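PDB 6B10: putative peptidyl-arginine deiminase family protein from Campylobacter jejuni subsp. jejuni serotype O:2, which probably hydrolyses agmatine to N-carbamoylputrescine and ammonia, a step in the making of putrescine and other polyamines. Local coordinates for residues E20-S25 / K45-V50; S52-V57 / N303-G308; T176-K181 / I191-N196. All coordinates share one frame; numbering follows the deposited sequence.

Contact 1 (E20-S25 / K45-V50); sequences EYLMLS and KEFVKV
Leu22 and Leu24 meet Phe47 where helix 37-52 packs on strand 19-25, the first two elements of a beta-alpha-beta unit that strand 56-61 completes. Strands 19-25 and 56-61 run parallel and adjacent in one sheet, as the backbone bonds of Leu22 with Lys56 and Leu58 attest.

All contact across the two segments is apolar, and the burial is modest, 131 Å² over both sides. The backbones stay well apart, the nearest pair being Leu24 CA and Val48 CA at 9.0 Å, which makes side chains the whole of the bridge. Phe47 spans about half of the gap, and the leucines bridge the rest: its CG lies anti to the backbone N (chi1 -175°), and this sends the ring out from the helix toward the strand. The same methyl, CD2, serves in both leucines. Leu24 CD2 approaches one side of the six-membered ring, at 3.7 Å from Phe47 CE2 and 3.8 Å from Phe47 CD2, while Leu22 CD2 reaches the tip of the ring, 4.2 Å from Phe47 CZ. Both methyls arrive on a slant. Leu24 chi2, 96°, is well off the staggered +60°, which may mean slight strain.

The layer continues beyond the pair: Leu24 and Val48 both touch Leu59 of strand 56-61, and Phe47 also touches Ser324.

Polar bonding lies within the elements and around them. Val50 N to Glu46 O, at 3.0 Å, is a regular helical bond. Glu20 and Tyr21 both face Arg328, a classic beta bulge, and Met23 packs on helix 120-133. Val48, whose side chain leaves the helix at an angle to the strand, remains just beyond direct packing, with its CG2 4.8 Å from Leu24 CD1.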
loop_
_atom_site.group_PDB
_atom_site.type_symbol
_atom_site.label_atom_id
_atom_site.label_comp_id
_atom_site.label_asym_id
_atom_site.label_seq_id
_atom_site.Cartn_x
_atom_site.Cartn_y
_atom_site.Cartn_z
ATOM N N GLU A 20 3.091 3.019 14.386
ATOM C CA GLU A 20 3.582 2.146 15.444
ATOM C C GLU A 20 4.223 0.900 14.829
ATOM O O GLU A 20 5.296 0.480 15.253
ATOM C CB GLU A 20 2.441 1.761 16.394
ATOM C CG GLU A 20 2.898 1.168 17.720
ATOM C CD GLU A 20 3.473 2.206 18.665
ATOM O OE1 GLU A 20 2.755 3.165 19.008
ATOM O OE2 GLU A 20 4.639 2.051 19.081
ATOM N N TYR A 21 3.572 0.320 13.821
ATOM C CA TYR A 21 4.083 -0.874 13.147
ATOM C C TYR A 21 3.971 -0.785 11.633
ATOM O O TYR A 21 3.044 -0.167 11.106
ATOM C CB TYR A 21 3.269 -2.099 13.552
ATOM C CG TYR A 21 3.478 -2.610 14.962
ATOM C CD1 TYR A 21 4.529 -3.468 15.264
ATOM C CD2 TYR A 21 2.594 -2.271 15.984
ATOM C CE1 TYR A 21 4.704 -3.961 16.543
ATOM C CE2 TYR A 21 2.766 -2.753 17.271
ATOM C CZ TYR A 21 3.818 -3.598 17.543
ATOM O OH TYR A 21 3.986 -4.081 18.821
ATOM N N LEU A 22 4.915 -1.426 10.942
ATOM C CA LEU A 22 4.668 -1.931 9.597
ATOM C C LEU A 22 4.454 -3.443 9.712
ATOM O O LEU A 22 5.244 -4.159 10.334
ATOM C CB LEU A 22 5.822 -1.623 8.639
ATOM C CG LEU A 22 5.486 -1.794 7.147
ATOM C CD1 LEU A 22 4.535 -0.712 6.662
ATOM C CD2 LEU A 22 6.736 -1.785 6.281
ATOM N N MET A 23 3.380 -3.921 9.105
ATOM C CA MET A 23 2.989 -5.307 9.238
ATOM C C MET A 23 3.133 -6.029 7.907
ATOM O O MET A 23 2.746 -5.508 6.865
ATOM C CB MET A 23 1.555 -5.376 9.733
ATOM C CG MET A 23 1.338 -4.582 11.014
ATOM S SD MET A 23 -0.327 -4.716 11.676
ATOM C CE MET A 23 -1.310 -4.126 10.304
ATOM N N LEU A 24 3.710 -7.226 7.955
ATOM C CA LEU A 24 3.911 -8.053 6.772
ATOM C C LEU A 24 3.529 -9.508 7.048
ATOM O O LEU A 24 3.600 -9.985 8.184
ATOM C CB LEU A 24 5.374 -7.992 6.320
ATOM C CG LEU A 24 5.974 -6.594 6.108
ATOM C CD1 LEU A 24 6.733 -6.128 7.338
ATOM C CD2 LEU A 24 6.894 -6.554 4.891
ATOM N N SER A 25 3.126 -10.205 5.993
ATOM C CA SER A 25 2.838 -11.629 6.061
ATOM C C SER A 25 3.916 -12.389 5.296
ATOM O O SER A 25 3.959 -12.350 4.068
ATOM C CB SER A 25 1.464 -11.910 5.467
ATOM O OG SER A 25 1.179 -13.297 5.492
ATOM N N LYS A 45 14.051 -9.969 4.068
ATOM C CA LYS A 45 15.054 -9.681 5.087
ATOM C C LYS A 45 15.659 -8.298 4.884
ATOM O O LYS A 45 15.860 -7.552 5.843
ATOM C CB LYS A 45 16.154 -10.746 5.074
ATOM C CG LYS A 45 17.186 -10.587 6.180
ATOM N N GLU A 46 15.950 -7.964 3.633
ATOM C CA GLU A 46 16.508 -6.662 3.299
ATOM C C GLU A 46 15.492 -5.566 3.608
ATOM O O GLU A 46 15.820 -4.567 4.248
ATOM C CB GLU A 46 16.903 -6.613 1.821
ATOM C CG GLU A 46 17.845 -5.470 1.470
ATOM C CD GLU A 46 19.116 -5.486 2.302
ATOM O OE1 GLU A 46 19.710 -6.577 2.465
ATOM O OE2 GLU A 46 19.515 -4.410 2.800
ATOM N N PHE A 47 14.262 -5.784 3.162
ATOM C CA PHE A 47 13.164 -4.834 3.347
ATOM C C PHE A 47 12.905 -4.603 4.836
ATOM O O PHE A 47 12.813 -3.458 5.292
ATOM C CB PHE A 47 11.911 -5.363 2.622
ATOM C CG PHE A 47 10.723 -4.425 2.626
ATOM C CD1 PHE A 47 10.872 -3.038 2.644
ATOM C CD2 PHE A 47 9.440 -4.947 2.559
ATOM C CE1 PHE A 47 9.763 -2.204 2.634
ATOM C CE2 PHE A 47 8.328 -4.117 2.540
ATOM C CZ PHE A 47 8.491 -2.743 2.583
ATOM N N VAL A 48 12.839 -5.699 5.589
ATOM C CA VAL A 48 12.628 -5.651 7.035
ATOM C C VAL A 48 13.774 -4.927 7.733
ATOM O O VAL A 48 13.535 -4.046 8.568
ATOM C CB VAL A 48 12.471 -7.066 7.637
ATOM C CG1 VAL A 48 12.423 -7.008 9.158
ATOM C CG2 VAL A 48 11.207 -7.733 7.110
ATOM N N LYS A 49 15.011 -5.289 7.393
ATOM C CA LYS A 49 16.183 -4.633 7.984
ATOM C C LYS A 49 16.137 -3.112 7.797
ATOM O O LYS A 49 16.399 -2.358 8.735
ATOM C CB LYS A 49 17.495 -5.187 7.400
ATOM C CG LYS A 49 18.001 -6.450 8.083
ATOM C CD LYS A 49 19.372 -6.873 7.571
ATOM N N VAL A 50 15.808 -2.674 6.583
ATOM C CA VAL A 50 15.711 -1.246 6.272
ATOM C C VAL A 50 14.664 -0.556 7.150
ATOM O O VAL A 50 14.963 0.437 7.819
ATOM C CB VAL A 50 15.391 -1.024 4.777
ATOM C CG1 VAL A 50 14.975 0.415 4.506
ATOM C CG2 VAL A 50 16.605 -1.377 3.926
#

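Contact 2 (S52-V57 / N303-G308); sequences SEFQKV and NHKIIG. With PO4 (phosphate ion), chain D.
Phe54 and Lys305 have the closest CA atoms of the two segments, yet these are 10.0 Å apart, so the turn after helix 37-52 and the start of strand 305-310 face each other without any backbone pairing. Side chains close the distance. Phe54 and Ile307 extend from opposite directions, and Phe54 CE2 meets the terminal methyl Ile307 CD1 at 3.6 Å, an oblique approach to the ring. At the adjoining ring atom, Phe54 CZ lies 4.2 Å from Lys305 CG. Only the root of that lysine takes part: the chain bends at chi2 (-58°), and the remaining methylenes carry NZ away from the aromatic group.

The contact joins two neighbouring sheets of the beta/alpha propeller known from the guanidino-group-modifying enzymes. Phe54 precedes strand 56-61 of one sheet, whereas strand 305-310 is outermost in the other. Phe54 also touches Ile276 and Ala279 in the two further strands of that second sheet, and Ile307 reaches back to Val50 of helix 37-52.

A phosphate ion, probably from the crystallisation liquor, binds at the N-terminal end of 303-308. Its O2 accepts two hydrogen bonds: one from Asn303 N at 3.0 Å, and a straighter one (171°) from His304 ND1 at 2.8 Å. The oxygen sits at the edge of the imidazole, near the ring plane, and the anion would probably favour a protonated histidine. Phe275 meets the His304 ring edge-to-face.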
loop_
_atom_site.group_PDB
_atom_site.type_symbol
_atom_site.label_atom_id
_atom_site.label_comp_id
_atom_site.label_asym_id
_atom_site.label_seq_id
_atom_site.Cartn_x
_atom_site.Cartn_y
_atom_site.Cartn_z
ATOM N N SER A 52 13.153 -1.568 9.950
ATOM C CA SER A 52 13.336 -1.747 11.391
ATOM C C SER A 52 14.231 -0.685 12.002
ATOM O O SER A 52 14.153 -0.431 13.195
ATOM C CB SER A 52 13.882 -3.142 11.704
ATOM O OG SER A 52 15.214 -3.290 11.249
ATOM N N GLU A 53 15.063 -0.058 11.173
ATOM C CA GLU A 53 15.899 1.061 11.608
ATOM C C GLU A 53 15.054 2.279 11.965
ATOM O O GLU A 53 15.487 3.131 12.734
ATOM C CB GLU A 53 16.889 1.452 10.506
ATOM C CG GLU A 53 18.005 2.384 10.966
ATOM C CD GLU A 53 18.587 3.205 9.835
ATOM O OE1 GLU A 53 18.909 4.390 10.069
ATOM O OE2 GLU A 53 18.716 2.665 8.715
ATOM N N PHE A 54 13.851 2.367 11.395
ATOM C CA PHE A 54 12.989 3.541 11.575
ATOM C C PHE A 54 11.739 3.337 12.436
ATOM O O PHE A 54 11.275 4.278 13.073
ATOM C CB PHE A 54 12.581 4.071 10.206
ATOM C CG PHE A 54 13.715 4.688 9.446
ATOM C CD1 PHE A 54 14.062 6.012 9.657
ATOM C CD2 PHE A 54 14.447 3.938 8.531
ATOM C CE1 PHE A 54 15.110 6.585 8.969
ATOM C CE2 PHE A 54 15.494 4.504 7.838
ATOM C CZ PHE A 54 15.827 5.829 8.056
ATOM N N GLN A 55 11.176 2.134 12.442
ATOM C CA GLN A 55 10.025 1.850 13.293
ATOM C C GLN A 55 9.875 0.352 13.493
ATOM O O GLN A 55 10.500 -0.442 12.787
ATOM C CB GLN A 55 8.734 2.442 12.694
ATOM C CG GLN A 55 8.228 1.742 11.440
ATOM C CD GLN A 55 7.037 2.445 10.797
ATOM O OE1 GLN A 55 7.006 3.670 10.680
ATOM N NE2 GLN A 55 6.059 1.665 10.358
ATOM N N LYS A 56 9.031 -0.037 14.440
ATOM C CA LYS A 56 8.821 -1.454 14.697
ATOM C C LYS A 56 8.210 -2.143 13.490
ATOM O O LYS A 56 7.475 -1.534 12.712
ATOM C CB LYS A 56 7.931 -1.676 15.916
ATOM C CG LYS A 56 8.594 -1.333 17.232
ATOM C CD LYS A 56 7.625 -1.540 18.385
ATOM C CE LYS A 56 6.651 -0.384 18.517
ATOM N NZ LYS A 56 5.558 -0.735 19.463
ATOM N N VAL A 57 8.530 -3.420 13.348
ATOM C CA VAL A 57 7.998 -4.251 12.293
ATOM C C VAL A 57 7.353 -5.469 12.945
ATOM O O VAL A 57 7.917 -6.049 13.878
ATOM C CB VAL A 57 9.128 -4.718 11.344
ATOM C CG1 VAL A 57 8.605 -5.699 10.298
ATOM C CG2 VAL A 57 9.790 -3.524 10.668
ATOM N N ASN A 303 12.165 16.134 4.511
ATOM C CA ASN A 303 12.288 15.597 5.865
ATOM C C ASN A 303 12.162 14.079 5.919
ATOM O O ASN A 303 11.884 13.512 6.967
ATOM C CB ASN A 303 11.239 16.242 6.784
ATOM C CG ASN A 303 11.356 17.751 6.828
ATOM O OD1 ASN A 303 10.412 18.460 6.513
ATOM N ND2 ASN A 303 12.523 18.249 7.203
ATOM N N HIS A 304 12.373 13.425 4.786
ATOM C CA HIS A 304 12.349 11.973 4.716
ATOM C C HIS A 304 13.655 11.465 4.130
ATOM O O HIS A 304 14.255 12.113 3.285
ATOM C CB HIS A 304 11.191 11.500 3.836
ATOM C CG HIS A 304 9.868 11.500 4.530
ATOM N ND1 HIS A 304 9.067 12.617 4.604
ATOM C CD2 HIS A 304 9.204 10.514 5.182
ATOM C CE1 HIS A 304 7.964 12.319 5.268
ATOM N NE2 HIS A 304 8.021 11.051 5.630
ATOM N N LYS A 305 14.091 10.302 4.597
ATOM C CA LYS A 305 15.155 9.576 3.940
ATOM C C LYS A 305 14.486 8.666 2.917
ATOM O O LYS A 305 13.585 7.911 3.260
ATOM C CB LYS A 305 15.961 8.753 4.946
ATOM C CG LYS A 305 16.402 9.503 6.200
ATOM C CD LYS A 305 17.252 10.721 5.890
ATOM C CE LYS A 305 17.845 11.293 7.170
ATOM N NZ LYS A 305 18.459 12.634 6.963
ATOM N N ILE A 306 14.909 8.752 1.661
ATOM C CA ILE A 306 14.349 7.915 0.596
ATOM C C ILE A 306 15.317 6.756 0.381
ATOM O O ILE A 306 16.484 6.977 0.083
ATOM C CB ILE A 306 14.121 8.712 -0.711
ATOM C CG1 ILE A 306 12.779 9.458 -0.677
ATOM C CG2 ILE A 306 14.101 7.788 -1.928
ATOM C CD1 ILE A 306 12.601 10.443 0.463
ATOM N N ILE A 307 14.837 5.524 0.546
ATOM C CA ILE A 307 15.715 4.354 0.504
ATOM C C ILE A 307 15.198 3.328 -0.493
ATOM O O ILE A 307 14.072 2.859 -0.381
ATOM C CB ILE A 307 15.859 3.706 1.900
ATOM C CG1 ILE A 307 16.503 4.692 2.880
ATOM C CG2 ILE A 307 16.697 2.430 1.831
ATOM C CD1 ILE A 307 16.302 4.309 4.330
ATOM N N GLY A 308 16.038 2.973 -1.459
ATOM C CA GLY A 308 15.667 2.007 -2.483
ATOM C C GLY A 308 15.865 0.580 -2.011
ATOM O O GLY A 308 16.898 0.251 -1.456
HETATM P P PO4 D . 8.296 16.042 4.104
HETATM O O1 PO4 D . 7.302 16.136 2.970
HETATM O O2 PO4 D . 9.483 15.199 3.705
HETATM O O3 PO4 D . 7.594 15.427 5.292
HETATM O O4 PO4 D . 8.780 17.421 4.498
#

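Contact 3 (T176-K181 / I191-N196)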
loop_
_atom_site.group_PDB
_atom_site.type_symbol
_atom_site.label_atom_id
_atom_site.label_comp_id
_atom_site.label_asym_id
_atom_site.label_seq_id
_atom_site.Cartn_x
_atom_site.Cartn_y
_atom_site.Cartn_z
ATOM N N THR A 176 -22.261 6.890 -7.931
ATOM C CA THR A 176 -22.709 7.959 -7.027
ATOM C C THR A 176 -22.956 7.427 -5.610
ATOM O O THR A 176 -22.633 8.090 -4.614
ATOM C CB THR A 176 -23.994 8.632 -7.564
ATOM O OG1 THR A 176 -23.700 9.304 -8.792
ATOM C CG2 THR A 176 -24.568 9.644 -6.576
ATOM N N GLN A 177 -23.527 6.229 -5.535
ATOM C CA GLN A 177 -23.795 5.571 -4.260
ATOM C C GLN A 177 -22.513 5.080 -3.603
ATOM O O GLN A 177 -22.325 5.251 -2.399
ATOM C CB GLN A 177 -24.766 4.405 -4.453
ATOM C CG GLN A 177 -26.207 4.856 -4.633
ATOM C CD GLN A 177 -27.141 3.726 -5.025
ATOM O OE1 GLN A 177 -26.719 2.714 -5.589
ATOM N NE2 GLN A 177 -28.423 3.898 -4.733
ATOM N N ILE A 178 -21.647 4.460 -4.398
ATOM C CA ILE A 178 -20.344 4.001 -3.924
ATOM C C ILE A 178 -19.500 5.197 -3.486
ATOM O O ILE A 178 -18.860 5.157 -2.437
ATOM C CB ILE A 178 -19.610 3.184 -5.006
ATOM C CG1 ILE A 178 -20.305 1.832 -5.200
ATOM C CG2 ILE A 178 -18.152 2.949 -4.627
ATOM C CD1 ILE A 178 -19.956 1.138 -6.501
ATOM N N ASP A 179 -19.521 6.251 -4.294
ATOM C CA ASP A 179 -18.880 7.513 -3.958
ATOM C C ASP A 179 -19.388 8.033 -2.607
ATOM O O ASP A 179 -18.595 8.332 -1.714
ATOM C CB ASP A 179 -19.144 8.542 -5.061
ATOM C CG ASP A 179 -18.437 9.857 -4.824
ATOM O OD1 ASP A 179 -17.268 9.982 -5.237
ATOM O OD2 ASP A 179 -19.057 10.774 -4.246
ATOM N N THR A 180 -20.709 8.125 -2.462
ATOM C CA THR A 180 -21.334 8.616 -1.222
ATOM C C THR A 180 -20.996 7.722 -0.025
ATOM O O THR A 180 -20.659 8.222 1.051
ATOM C CB THR A 180 -22.872 8.736 -1.379
ATOM O OG1 THR A 180 -23.168 9.673 -2.421
ATOM C CG2 THR A 180 -23.543 9.212 -0.088
ATOM N N LYS A 181 -21.066 6.408 -0.218
ATOM C CA LYS A 181 -20.742 5.468 0.855
ATOM C C LYS A 181 -19.290 5.616 1.298
ATOM O O LYS A 181 -19.004 5.664 2.493
ATOM C CB LYS A 181 -20.999 4.027 0.414
ATOM C CG LYS A 181 -20.747 2.991 1.496
ATOM C CD LYS A 181 -21.254 1.626 1.070
ATOM N N ILE A 191 -13.566 12.584 -3.793
ATOM C CA ILE A 191 -12.933 11.401 -4.366
ATOM C C ILE A 191 -12.561 11.684 -5.811
ATOM O O ILE A 191 -13.402 12.101 -6.606
ATOM C CB ILE A 191 -13.851 10.166 -4.332
ATOM C CG1 ILE A 191 -14.153 9.784 -2.879
ATOM C CG2 ILE A 191 -13.197 9.005 -5.069
ATOM C CD1 ILE A 191 -15.131 8.642 -2.717
ATOM N N ILE A 192 -11.296 11.448 -6.137
ATOM C CA ILE A 192 -10.802 11.551 -7.499
ATOM C C ILE A 192 -10.843 10.149 -8.099
ATOM O O ILE A 192 -10.105 9.252 -7.671
ATOM C CB ILE A 192 -9.375 12.120 -7.529
ATOM C CG1 ILE A 192 -9.381 13.540 -6.964
ATOM C CG2 ILE A 192 -8.818 12.128 -8.944
ATOM C CD1 ILE A 192 -8.019 14.061 -6.578
ATOM N N TRP A 193 -11.738 9.968 -9.066
ATOM C CA TRP A 193 -11.914 8.706 -9.757
ATOM C C TRP A 193 -11.107 8.728 -11.044
ATOM O O TRP A 193 -11.481 9.411 -11.992
ATOM C CB TRP A 193 -13.392 8.502 -10.095
ATOM C CG TRP A 193 -14.288 8.286 -8.910
ATOM C CD1 TRP A 193 -14.949 9.244 -8.184
ATOM C CD2 TRP A 193 -14.644 7.027 -8.331
ATOM N NE1 TRP A 193 -15.687 8.649 -7.178
ATOM C CE2 TRP A 193 -15.513 7.291 -7.249
ATOM C CE3 TRP A 193 -14.311 5.701 -8.622
ATOM C CZ2 TRP A 193 -16.052 6.275 -6.462
ATOM C CZ3 TRP A 193 -14.841 4.691 -7.836
ATOM C CH2 TRP A 193 -15.705 4.985 -6.769
ATOM N N LEU A 194 -9.999 7.993 -11.084
ATOM C CA LEU A 194 -9.163 7.949 -12.284
ATOM C C LEU A 194 -9.637 6.887 -13.276
ATOM O O LEU A 194 -9.723 5.707 -12.935
ATOM C CB LEU A 194 -7.700 7.683 -11.933
ATOM C CG LEU A 194 -6.884 8.817 -11.325
ATOM C CD1 LEU A 194 -5.457 8.328 -11.150
ATOM C CD2 LEU A 194 -6.906 10.080 -12.173
ATOM N N GLU A 195 -9.915 7.318 -14.503
ATOM C CA GLU A 195 -10.381 6.430 -15.569
ATOM C C GLU A 195 -9.222 5.716 -16.257
ATOM O O GLU A 195 -9.308 4.521 -16.545
ATOM C CB GLU A 195 -11.164 7.219 -16.624
ATOM C CG GLU A 195 -12.379 7.972 -16.099
ATOM C CD GLU A 195 -13.468 7.052 -15.578
ATOM O OE1 GLU A 195 -13.706 5.996 -16.203
ATOM O OE2 GLU A 195 -14.088 7.387 -14.543
ATOM N N ASN A 196 -8.138 6.451 -16.502
ATOM C CA ASN A 196 -7.058 5.988 -17.377
ATOM C C ASN A 196 -5.826 5.440 -16.678
ATOM O O ASN A 196 -5.606 5.663 -15.485
ATOM C CB ASN A 196 -6.622 7.131 -18.292
ATOM C CG ASN A 196 -7.686 7.501 -19.302
ATOM O OD1 ASN A 196 -7.931 6.758 -20.247
ATOM N ND2 ASN A 196 -8.316 8.651 -19.115
#
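Trp193 presents the edge of its indole to helix 175-186, where Asp179 OD1 and Ile178 CG2 both lie near the ring plane. Ile191 CG2, from the same strand, lies over the rim of one face, 3.3 Å above the plane; Lys175 adds a cation-pi contact. At the pyrrole edge Trp193 NE1 donates to Asp179 OD1 over 2.8 Å with an almost perfectly straight N-H...O angle of 178°. The carboxylate oxygen is met on its anti side, slightly out of plane, and carboxylate and indole planes are inclined by 38°. With CG anti to the backbone N, the Asp179 carboxylate extends toward the indole nitrogen.

The other carboxylate oxygen, OD2, forms a salt bridge with Lys183, so the two oxygens have separate partners, which should restrain rotation of the group. Ile191 flanks the same oxygen that the indole holds: Asp179 OD1 is 3.5 Å from Ile191 CB and 3.6 Å from Ile191 CD1. At the benzene end, Trp193 CH2 packs on Ile178 CG2 at 3.8 Å.

The axes of segments 176-181 and 191-194 come within 10.4 Å, their directions 138° apart, oblique but nearer antiparallel than parallel. This is the return of a beta-alpha-beta crossover: strands 156-160 and 190-194 are parallel neighbours, connected through helices 161-167 and 175-186.

Contacts 1 and 2 belong to one region, their centres about 10 Å apart, while contact 3 lies on the opposite side of the chain's centre, about 32 Å from either by centres. Contact 1 is buried and purely apolar, holding a helix to its own sheet. Contact 2 is at the surface and bridges two sheets distant in sequence; its apolar patch has polar, ion-bound neighbours. Strands 19-25 and 56-61, neighbours in one sheet, connect the two, and the salt bridge of Glu20 OE2 with Lys56 NZ (3.0 Å) adds to this. Contact 3, partly buried, resembles contact 1 in setting a helix on a sheet, but adds a directed indole-carboxylate bond to its methyl-ring packing.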